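Local coordinates for sensor protein PfeS (Pseudomonas aeruginosa, PDB 3KYZ) that is a membrane histidine kinase that may activate the response regulator PfeR by phosphorylation, represented here by its sensor domain, which is probably periplasmic, at residues A[29-34]-A[103-108]; A[55-60]-A[112-117]; A[97-102]-A[116-121]. One frame throughout, in Å; residues are numbered along the deposited sequence.

Contact 1: A[29-34]-A[103-108]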
loop_
_atom_site.group_PDB
_atom_site.type_symbol
_atom_site.label_atom_id
_atom_site.label_comp_id
_atom_site.label_asym_id
_atom_site.label_seq_id
_atom_site.Cartn_x
_atom_site.Cartn_y
_atom_site.Cartn_z
ATOM N N GLN A 29 16.258 13.161 -5.480
ATOM C CA GLN A 29 16.256 14.433 -4.754
ATOM C C GLN A 29 15.602 14.284 -3.383
ATOM O O GLN A 29 16.061 14.867 -2.403
ATOM C CB GLN A 29 15.509 15.519 -5.528
ATOM C CG GLN A 29 16.138 15.933 -6.836
ATOM C CD GLN A 29 15.376 17.071 -7.465
ATOM O OE1 GLN A 29 14.985 18.022 -6.779
ATOM N NE2 GLN A 29 15.151 16.986 -8.767
ATOM N N ALA A 30 14.518 13.515 -3.323
ATOM C CA ALA A 30 13.821 13.272 -2.060
ATOM C C ALA A 30 14.756 12.591 -1.065
ATOM O O ALA A 30 14.839 12.983 0.105
ATOM C CB ALA A 30 12.588 12.403 -2.294
ATOM N N GLU A 31 15.445 11.554 -1.529
ATOM C CA GLU A 31 16.385 10.849 -0.667
ATOM C C GLU A 31 17.485 11.787 -0.181
ATOM O O GLU A 31 17.873 11.748 0.991
ATOM C CB GLU A 31 17.014 9.662 -1.388
ATOM C CG GLU A 31 17.993 8.894 -0.504
ATOM C CD GLU A 31 18.562 7.674 -1.179
ATOM O OE1 GLU A 31 18.699 7.687 -2.419
ATOM O OE2 GLU A 31 18.870 6.698 -0.470
ATOM N N ASP A 32 18.011 12.603 -1.091
ATOM C CA ASP A 32 19.087 13.525 -0.739
ATOM C C ASP A 32 18.622 14.485 0.359
ATOM O O ASP A 32 19.374 14.782 1.290
ATOM C CB ASP A 32 19.542 14.329 -1.964
ATOM C CG ASP A 32 20.359 13.507 -2.957
ATOM O OD1 ASP A 32 20.757 12.365 -2.643
ATOM O OD2 ASP A 32 20.616 14.020 -4.067
ATOM N N ALA A 33 17.387 14.973 0.247
ATOM C CA ALA A 33 16.843 15.894 1.245
ATOM C C ALA A 33 16.717 15.209 2.610
ATOM O O ALA A 33 17.097 15.769 3.643
ATOM C CB ALA A 33 15.491 16.448 0.783
ATOM N N TRP A 34 16.191 13.990 2.605
ATOM C CA TRP A 34 16.099 13.180 3.817
ATOM C C TRP A 34 17.475 12.938 4.437
ATOM O O TRP A 34 17.674 13.132 5.641
ATOM C CB TRP A 34 15.401 11.839 3.517
ATOM C CG TRP A 34 15.630 10.784 4.592
ATOM C CD1 TRP A 34 16.389 9.648 4.484
ATOM C CD2 TRP A 34 15.096 10.785 5.919
ATOM N NE1 TRP A 34 16.360 8.942 5.671
ATOM C CE2 TRP A 34 15.572 9.620 6.567
ATOM C CE3 TRP A 34 14.272 11.661 6.628
ATOM C CZ2 TRP A 34 15.250 9.316 7.888
ATOM C CZ3 TRP A 34 13.948 11.360 7.936
ATOM C CH2 TRP A 34 14.438 10.194 8.558
ATOM N N ILE A 103 8.090 5.257 -5.701
ATOM C CA ILE A 103 9.451 5.287 -6.240
ATOM C C ILE A 103 10.468 5.181 -5.104
ATOM O O ILE A 103 10.633 6.108 -4.305
ATOM C CB ILE A 103 9.731 6.575 -7.050
ATOM C CG1 ILE A 103 8.578 6.895 -8.013
ATOM C CG2 ILE A 103 11.069 6.450 -7.792
ATOM C CD1 ILE A 103 8.615 8.331 -8.574
ATOM N N GLU A 104 11.147 4.043 -5.028
ATOM C CA GLU A 104 12.097 3.801 -3.948
ATOM C C GLU A 104 13.202 4.851 -3.934
ATOM O O GLU A 104 13.628 5.335 -4.984
ATOM C CB GLU A 104 12.728 2.411 -4.101
ATOM C CG GLU A 104 13.675 2.298 -5.306
ATOM C CD GLU A 104 14.302 0.913 -5.462
ATOM O OE1 GLU A 104 13.805 -0.040 -4.837
ATOM O OE2 GLU A 104 15.291 0.778 -6.218
ATOM N N PHE A 105 13.675 5.194 -2.744
ATOM C CA PHE A 105 14.923 5.946 -2.644
ATOM C C PHE A 105 16.003 5.125 -3.357
ATOM O O PHE A 105 16.169 3.938 -3.065
ATOM C CB PHE A 105 15.321 6.142 -1.183
ATOM C CG PHE A 105 14.521 7.195 -0.454
ATOM C CD1 PHE A 105 13.543 7.940 -1.094
ATOM C CD2 PHE A 105 14.760 7.429 0.894
ATOM C CE1 PHE A 105 12.829 8.914 -0.399
ATOM C CE2 PHE A 105 14.057 8.392 1.590
ATOM C CZ PHE A 105 13.091 9.139 0.945
ATOM N N PRO A 106 16.747 5.743 -4.291
ATOM C CA PRO A 106 17.663 4.929 -5.104
ATOM C C PRO A 106 18.906 4.422 -4.366
ATOM O O PRO A 106 19.349 3.298 -4.620
ATOM C CB PRO A 106 18.056 5.882 -6.243
ATOM C CG PRO A 106 17.865 7.264 -5.667
ATOM C CD PRO A 106 16.637 7.125 -4.793
ATOM N N GLY A 107 19.462 5.221 -3.463
ATOM C CA GLY A 107 20.667 4.817 -2.753
ATOM C C GLY A 107 20.404 3.749 -1.705
ATOM O O GLY A 107 21.120 2.750 -1.611
ATOM N N HIS A 108 19.374 3.973 -0.902
ATOM C CA HIS A 108 19.015 3.043 0.159
ATOM C C HIS A 108 17.501 2.877 0.185
ATOM O O HIS A 108 16.811 3.536 0.957
ATOM C CB HIS A 108 19.538 3.547 1.506
ATOM C CG HIS A 108 21.033 3.547 1.608
ATOM N ND1 HIS A 108 21.765 2.396 1.811
ATOM C CD2 HIS A 108 21.931 4.556 1.528
ATOM C CE1 HIS A 108 23.051 2.698 1.853
ATOM N NE2 HIS A 108 23.179 4.002 1.681
#
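Both carboxylate oxygens of Glu31, on the long helix 17-53, are taken up by successive backbone amides of the turn that follows strand 100-104. Gly107 N reaches Glu31 OE1 at 2.8 Å with an N-H...O angle of 160°, and His108 N reaches Glu31 OE2 at 2.8 Å along a more bent path of 138°. Each oxygen offers its syn lone pair, the one on the side of its partner oxygen, so the two bonds converge on the mouth of the carboxylate and fix its rotation. The glutamate gets there by an extended chain: CG stands anti to the backbone N (chi1 -179°) and CD continues straight on from it. Pro106 borders the same group, its CD 3.2 Å from Glu31 OE1.

The Phe105 ring turns one face to the start of the glutamate side chain. Glu31 CB sits 3.9 Å from the centroid of the Phe105 ring in a CH-pi contact, and Glu31 CA also lies above that face. Ala30 and Trp34, about one helical turn apart, meet the ring at CE1 and CE2: Ala30 CB lies 4.0 Å from Phe105 CE1, while Trp34 CD1 comes to 3.9 Å from Phe105 CE2, the two aromatic side chains crossing at about a right angle. Leu67, from a loop, packs on both aromatic residues.

A buried acidic group is thus paired with peptide N-H groups across this contact. Two such donors probably stabilise the charged carboxylate and would tend to lower its pKa, while tying the hairpin turn to the helix.

Contact 2: A[55-60]-A[112-117]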
loop_
_atom_site.group_PDB
_atom_site.type_symbol
_atom_site.label_atom_id
_atom_site.label_comp_id
_atom_site.label_asym_id
_atom_site.label_seq_id
_atom_site.Cartn_x
_atom_site.Cartn_y
_atom_site.Cartn_z
ATOM N N THR A 55 0.314 18.484 -7.159
ATOM C CA THR A 55 -0.156 17.132 -6.923
ATOM C C THR A 55 0.243 16.668 -5.530
ATOM O O THR A 55 1.155 17.237 -4.909
ATOM C CB THR A 55 0.409 16.160 -7.982
ATOM O OG1 THR A 55 -0.332 14.935 -7.949
ATOM C CG2 THR A 55 1.888 15.872 -7.739
ATOM N N TRP A 56 -0.443 15.647 -5.032
ATOM C CA TRP A 56 -0.125 15.112 -3.715
ATOM C C TRP A 56 1.228 14.392 -3.720
ATOM O O TRP A 56 1.539 13.634 -4.637
ATOM C CB TRP A 56 -1.225 14.170 -3.229
ATOM C CG TRP A 56 -1.018 13.717 -1.810
ATOM C CD1 TRP A 56 -1.322 14.414 -0.675
ATOM C CD2 TRP A 56 -0.462 12.470 -1.378
ATOM N NE1 TRP A 56 -0.996 13.673 0.438
ATOM C CE2 TRP A 56 -0.460 12.479 0.033
ATOM C CE3 TRP A 56 0.037 11.349 -2.046
ATOM C CZ2 TRP A 56 0.012 11.408 0.787
ATOM C CZ3 TRP A 56 0.501 10.289 -1.300
ATOM C CH2 TRP A 56 0.486 10.322 0.105
ATOM N N VAL A 57 2.014 14.628 -2.673
ATOM C CA VAL A 57 3.331 14.028 -2.534
ATOM C C VAL A 57 3.513 13.573 -1.093
ATOM O O VAL A 57 3.020 14.230 -0.169
ATOM C CB VAL A 57 4.445 15.059 -2.868
ATOM C CG1 VAL A 57 5.820 14.503 -2.512
ATOM C CG2 VAL A 57 4.369 15.459 -4.331
ATOM N N ALA A 58 4.208 12.455 -0.896
ATOM C CA ALA A 58 4.634 12.053 0.447
ATOM C C ALA A 58 6.005 11.390 0.382
ATOM O O ALA A 58 6.347 10.772 -0.627
ATOM C CB ALA A 58 3.614 11.106 1.094
ATOM N N LEU A 59 6.795 11.553 1.439
ATOM C CA LEU A 59 8.008 10.769 1.624
ATOM C C LEU A 59 7.705 9.849 2.781
ATOM O O LEU A 59 7.356 10.316 3.859
ATOM C CB LEU A 59 9.201 11.666 1.974
ATOM C CG LEU A 59 9.890 12.339 0.783
ATOM C CD1 LEU A 59 8.926 13.266 0.051
ATOM C CD2 LEU A 59 11.124 13.094 1.243
ATOM N N VAL A 60 7.798 8.543 2.560
ATOM C CA VAL A 60 7.449 7.603 3.632
ATOM C C VAL A 60 8.563 6.614 3.905
ATOM O O VAL A 60 9.350 6.281 3.011
ATOM C CB VAL A 60 6.112 6.859 3.387
ATOM C CG1 VAL A 60 4.964 7.850 3.214
ATOM C CG2 VAL A 60 6.206 5.943 2.196
ATOM N N GLY A 112 13.321 4.365 2.631
ATOM C CA GLY A 112 12.076 5.013 2.291
ATOM C C GLY A 112 11.811 5.138 0.812
ATOM O O GLY A 112 12.519 4.569 -0.021
ATOM N N ARG A 113 10.759 5.880 0.491
ATOM C CA ARG A 113 10.356 6.053 -0.890
ATOM C C ARG A 113 9.666 7.392 -1.068
ATOM O O ARG A 113 9.170 7.991 -0.105
ATOM C CB ARG A 113 9.400 4.934 -1.303
ATOM C CG ARG A 113 8.030 5.024 -0.640
ATOM C CD ARG A 113 7.162 3.821 -0.997
ATOM N NE ARG A 113 7.557 2.633 -0.241
ATOM C CZ ARG A 113 7.213 1.384 -0.552
ATOM N NH1 ARG A 113 6.481 1.134 -1.634
ATOM N NH2 ARG A 113 7.606 0.377 0.221
ATOM N N LEU A 114 9.655 7.854 -2.309
ATOM C CA LEU A 114 8.830 8.977 -2.720
ATOM C C LEU A 114 7.514 8.423 -3.252
ATOM O O LEU A 114 7.504 7.466 -4.034
ATOM C CB LEU A 114 9.538 9.773 -3.823
ATOM C CG LEU A 114 8.708 10.871 -4.501
ATOM C CD1 LEU A 114 8.349 11.958 -3.510
ATOM C CD2 LEU A 114 9.465 11.467 -5.683
ATOM N N VAL A 115 6.404 9.001 -2.802
ATOM C CA VAL A 115 5.103 8.716 -3.390
ATOM C C VAL A 115 4.583 10.009 -4.016
ATOM O O VAL A 115 4.577 11.066 -3.378
ATOM C CB VAL A 115 4.098 8.187 -2.349
ATOM C CG1 VAL A 115 2.726 7.956 -3.000
ATOM C CG2 VAL A 115 4.617 6.899 -1.728
ATOM N N ILE A 116 4.173 9.932 -5.275
ATOM C CA ILE A 116 3.630 11.098 -5.958
ATOM C C ILE A 116 2.382 10.685 -6.718
ATOM O O ILE A 116 2.403 9.701 -7.452
ATOM C CB ILE A 116 4.686 11.764 -6.890
ATOM C CG1 ILE A 116 4.121 13.019 -7.562
ATOM C CG2 ILE A 116 5.227 10.781 -7.934
ATOM C CD1 ILE A 116 5.218 13.913 -8.139
ATOM N N GLN A 117 1.283 11.406 -6.522
ATOM C CA GLN A 117 0.117 11.147 -7.357
ATOM C C GLN A 117 0.461 11.652 -8.756
ATOM O O GLN A 117 0.927 12.777 -8.922
ATOM C CB GLN A 117 -1.148 11.828 -6.838
ATOM C CG GLN A 117 -2.388 11.364 -7.602
ATOM C CD GLN A 117 -3.696 11.723 -6.924
ATOM O OE1 GLN A 117 -3.773 12.692 -6.172
ATOM N NE2 GLN A 117 -4.737 10.931 -7.188
HETATM O O HOH W 1 -3.158 15.359 -6.188
#
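Thr55 and Gln117 meet just before strand 57-60 begins and where strand 113-117 ends, and Gln117 runs out from there in an extended chain. Its CB lies 3.4 Å from Thr55 OG1, and CG follows at 4.1 Å from the same Thr55 OG1. At the tip, OE1 accepts a bond from water 1, which in turn accepts one from Trp56 N; NE2 donates a hydrogen bond to Leu98 O. The backbone of Gln117 is held too: Thr55 OG1 donates to Gln117 O at 2.7 Å from above the carbonyl plane, and Gln117 N bonds to Trp56 O.

Further along, Ala58 with Val115 and Val60 with Arg113 form hydrogen-bonded pairs, each joined by two N-H...O bonds. Val57, Leu59, Leu114 and Ile116 share the face turned to helix 17-53, where Leu114 CD1 touches both Val57 CG1 (3.7 Å) and Leu59 CD1 (3.8 Å). On the other face the edge of the Trp56 indole, at CZ3, touches Val115 CG1 at 3.6 Å, and Val60 CG2 packs on Arg113 CG at 3.5 Å.

Alternating hydrogen-bonded and non-hydrogen-bonded pairs are those of an antiparallel sheet, consistent with a Cache-like sensor domain, 113-117 in its centre and 57-60 at its edge within this chain.

Contact 3: A[97-102]-A[116-121]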
loop_
_atom_site.group_PDB
_atom_site.type_symbol
_atom_site.label_atom_id
_atom_site.label_comp_id
_atom_site.label_asym_id
_atom_site.label_seq_id
_atom_site.Cartn_x
_atom_site.Cartn_y
_atom_site.Cartn_z
ATOM N N GLU A 97 -9.289 7.747 -10.333
ATOM C CA GLU A 97 -8.428 8.822 -9.854
ATOM C C GLU A 97 -7.053 8.587 -10.445
ATOM O O GLU A 97 -6.743 7.477 -10.886
ATOM C CB GLU A 97 -8.340 8.815 -8.327
ATOM C CG GLU A 97 -7.714 7.544 -7.765
ATOM C CD GLU A 97 -7.632 7.531 -6.247
ATOM O OE1 GLU A 97 -7.127 6.530 -5.692
ATOM O OE2 GLU A 97 -8.066 8.515 -5.610
ATOM N N LEU A 98 -6.223 9.622 -10.469
ATOM C CA LEU A 98 -4.862 9.456 -10.953
ATOM C C LEU A 98 -4.083 8.516 -10.032
ATOM O O LEU A 98 -4.238 8.559 -8.805
ATOM C CB LEU A 98 -4.174 10.817 -11.091
ATOM C CG LEU A 98 -4.717 11.628 -12.272
ATOM C CD1 LEU A 98 -4.408 13.112 -12.127
ATOM C CD2 LEU A 98 -4.178 11.082 -13.588
ATOM N N PRO A 99 -3.244 7.651 -10.621
ATOM C CA PRO A 99 -2.522 6.651 -9.822
ATOM C C PRO A 99 -1.535 7.272 -8.835
ATOM O O PRO A 99 -0.958 8.331 -9.109
ATOM C CB PRO A 99 -1.725 5.861 -10.868
ATOM C CG PRO A 99 -2.322 6.201 -12.179
ATOM C CD PRO A 99 -2.965 7.540 -12.061
ATOM N N TYR A 100 -1.340 6.608 -7.701
ATOM C CA TYR A 100 -0.256 6.974 -6.793
ATOM C C TYR A 100 0.970 6.169 -7.176
ATOM O O TYR A 100 0.926 4.938 -7.213
ATOM C CB TYR A 100 -0.645 6.731 -5.333
ATOM C CG TYR A 100 -1.764 7.642 -4.900
ATOM C CD1 TYR A 100 -1.499 8.933 -4.459
ATOM C CD2 TYR A 100 -3.086 7.218 -4.949
ATOM C CE1 TYR A 100 -2.519 9.781 -4.079
ATOM C CE2 TYR A 100 -4.107 8.049 -4.574
ATOM C CZ TYR A 100 -3.822 9.333 -4.139
ATOM O OH TYR A 100 -4.844 10.154 -3.759
ATOM N N VAL A 101 2.053 6.873 -7.489
ATOM C CA VAL A 101 3.269 6.237 -7.968
ATOM C C VAL A 101 4.286 6.112 -6.838
ATOM O O VAL A 101 4.580 7.089 -6.143
ATOM C CB VAL A 101 3.878 7.037 -9.137
ATOM C CG1 VAL A 101 5.131 6.348 -9.665
ATOM C CG2 VAL A 101 2.841 7.217 -10.245
ATOM N N SER A 102 4.794 4.894 -6.653
ATOM C CA SER A 102 5.761 4.570 -5.612
ATOM C C SER A 102 7.151 4.477 -6.226
ATOM O O SER A 102 7.369 3.710 -7.169
ATOM C CB SER A 102 5.404 3.216 -5.002
ATOM O OG SER A 102 6.346 2.803 -4.031
ATOM N N ILE A 116 4.173 9.932 -5.275
ATOM C CA ILE A 116 3.630 11.098 -5.958
ATOM C C ILE A 116 2.382 10.685 -6.718
ATOM O O ILE A 116 2.403 9.701 -7.452
ATOM C CB ILE A 116 4.686 11.764 -6.890
ATOM C CG1 ILE A 116 4.121 13.019 -7.562
ATOM C CG2 ILE A 116 5.227 10.781 -7.934
ATOM C CD1 ILE A 116 5.218 13.913 -8.139
ATOM N N GLN A 117 1.283 11.406 -6.522
ATOM C CA GLN A 117 0.117 11.147 -7.357
ATOM C C GLN A 117 0.461 11.652 -8.756
ATOM O O GLN A 117 0.927 12.777 -8.922
ATOM C CB GLN A 117 -1.148 11.828 -6.838
ATOM C CG GLN A 117 -2.388 11.364 -7.602
ATOM C CD GLN A 117 -3.696 11.723 -6.924
ATOM O OE1 GLN A 117 -3.773 12.692 -6.172
ATOM N NE2 GLN A 117 -4.737 10.931 -7.188
ATOM N N LEU A 118 0.265 10.808 -9.759
ATOM C CA LEU A 118 0.713 11.136 -11.111
ATOM C C LEU A 118 0.130 12.466 -11.575
ATOM O O LEU A 118 -1.080 12.642 -11.550
ATOM C CB LEU A 118 0.294 10.036 -12.091
ATOM C CG LEU A 118 0.947 10.145 -13.467
ATOM C CD1 LEU A 118 2.432 9.810 -13.376
ATOM C CD2 LEU A 118 0.250 9.231 -14.452
ATOM N N PRO A 119 0.986 13.411 -11.996
ATOM C CA PRO A 119 0.444 14.642 -12.586
ATOM C C PRO A 119 -0.406 14.334 -13.817
ATOM O O PRO A 119 -0.038 13.484 -14.625
ATOM C CB PRO A 119 1.701 15.417 -12.995
ATOM C CG PRO A 119 2.745 14.951 -12.040
ATOM C CD PRO A 119 2.451 13.475 -11.832
ATOM N N GLU A 120 -1.527 15.030 -13.959
ATOM C CA GLU A 120 -2.481 14.727 -15.020
ATOM C C GLU A 120 -1.863 14.748 -16.421
ATOM O O GLU A 120 -2.245 13.962 -17.292
ATOM C CB GLU A 120 -3.669 15.687 -14.951
ATOM C CG GLU A 120 -4.779 15.372 -15.936
ATOM C CD GLU A 120 -5.868 16.425 -15.931
ATOM O OE1 GLU A 120 -5.609 17.541 -15.432
ATOM O OE2 GLU A 120 -6.979 16.141 -16.429
ATOM N N ARG A 121 -0.903 15.640 -16.639
ATOM C CA ARG A 121 -0.319 15.788 -17.969
ATOM C C ARG A 121 0.491 14.566 -18.398
ATOM O O ARG A 121 0.789 14.405 -19.585
ATOM C CB ARG A 121 0.556 17.043 -18.046
ATOM C CG ARG A 121 1.911 16.864 -17.400
ATOM C CD ARG A 121 2.775 18.109 -17.514
ATOM N NE ARG A 121 4.054 17.876 -16.859
ATOM C CZ ARG A 121 4.228 17.893 -15.542
ATOM N NH1 ARG A 121 3.206 18.156 -14.740
ATOM N NH2 ARG A 121 5.429 17.665 -15.029
HETATM O O HOH W 2 -7.381 11.570 -6.178
HETATM O O HOH W 3 -4.634 12.748 -3.439
#
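Val101 and Ile116 form the tight end of this contact, joined in both directions by backbone bonds: Val101 N to Ile116 O at 2.8 Å and Ile116 N to Val101 O at 3.0 Å. One residue pair beyond Tyr100 and Gln117, Leu118 N donates to Pro99 O at 2.8 Å, almost straight at 174°. Apolar groups close in beside these bonds: Val101 CG2 lies 4.1 Å from Leu118 CD1, and Leu118 CB touches Pro99 CD. Leu23 of helix 17-53 also packs on Leu118.

On the other face, the Gln117 amide is laid over the Tyr100 ring, the planes 20° apart and stacked. A chi1 of -66° puts Tyr100 CG beside its backbone N, from where the ring lies against the Gln117 side chain, and Gln117 CD comes to 3.6 Å from Tyr100 CE1. Gln117 NE2 donates to Leu98 O at 2.9 Å, with the acceptor in the amide plane, which helps to set the rotation of the amide above the ring. His79 stacks on Tyr100 as well.

Around the tips of Gln117 and Tyr100 the contact is bridged by water. Toward Glu97, water 2 accepts from Gln117 NE2 and donates to Glu97 OE2; at the hydroxyl, water 3 joins Gln117 OE1 to Tyr100 OH from the ring edge. Beyond the strand, Leu98 keeps close contact, its CD1 3.4 Å from Leu118 O and against exposed Glu120.

This is the end, away from the turn, of an antiparallel beta hairpin formed by strands 100-104 and 113-117, where backbone pairing gives way to a glutamine side chain and water.

Overall arrangement
All three contacts reach one antiparallel sheet, ordered 57-60, 113-117, 100-104. Contact 2 joins the first edge strand to the central one, its centre about 3 Å from that of the chain; contact 3 joins the central strand to the other edge and shares Ile116 and Gln117 with contact 2, their centres about 10 Å apart. The centre of contact 1 is about 11 Å from that of contact 2 and 18 Å from that of contact 3; it ties the turn end of hairpin 100-117 to helix 17-53, which precedes strand 57-60 in the chain. The earlier helix and strand are thus joined to the later hairpin within the sensor domain.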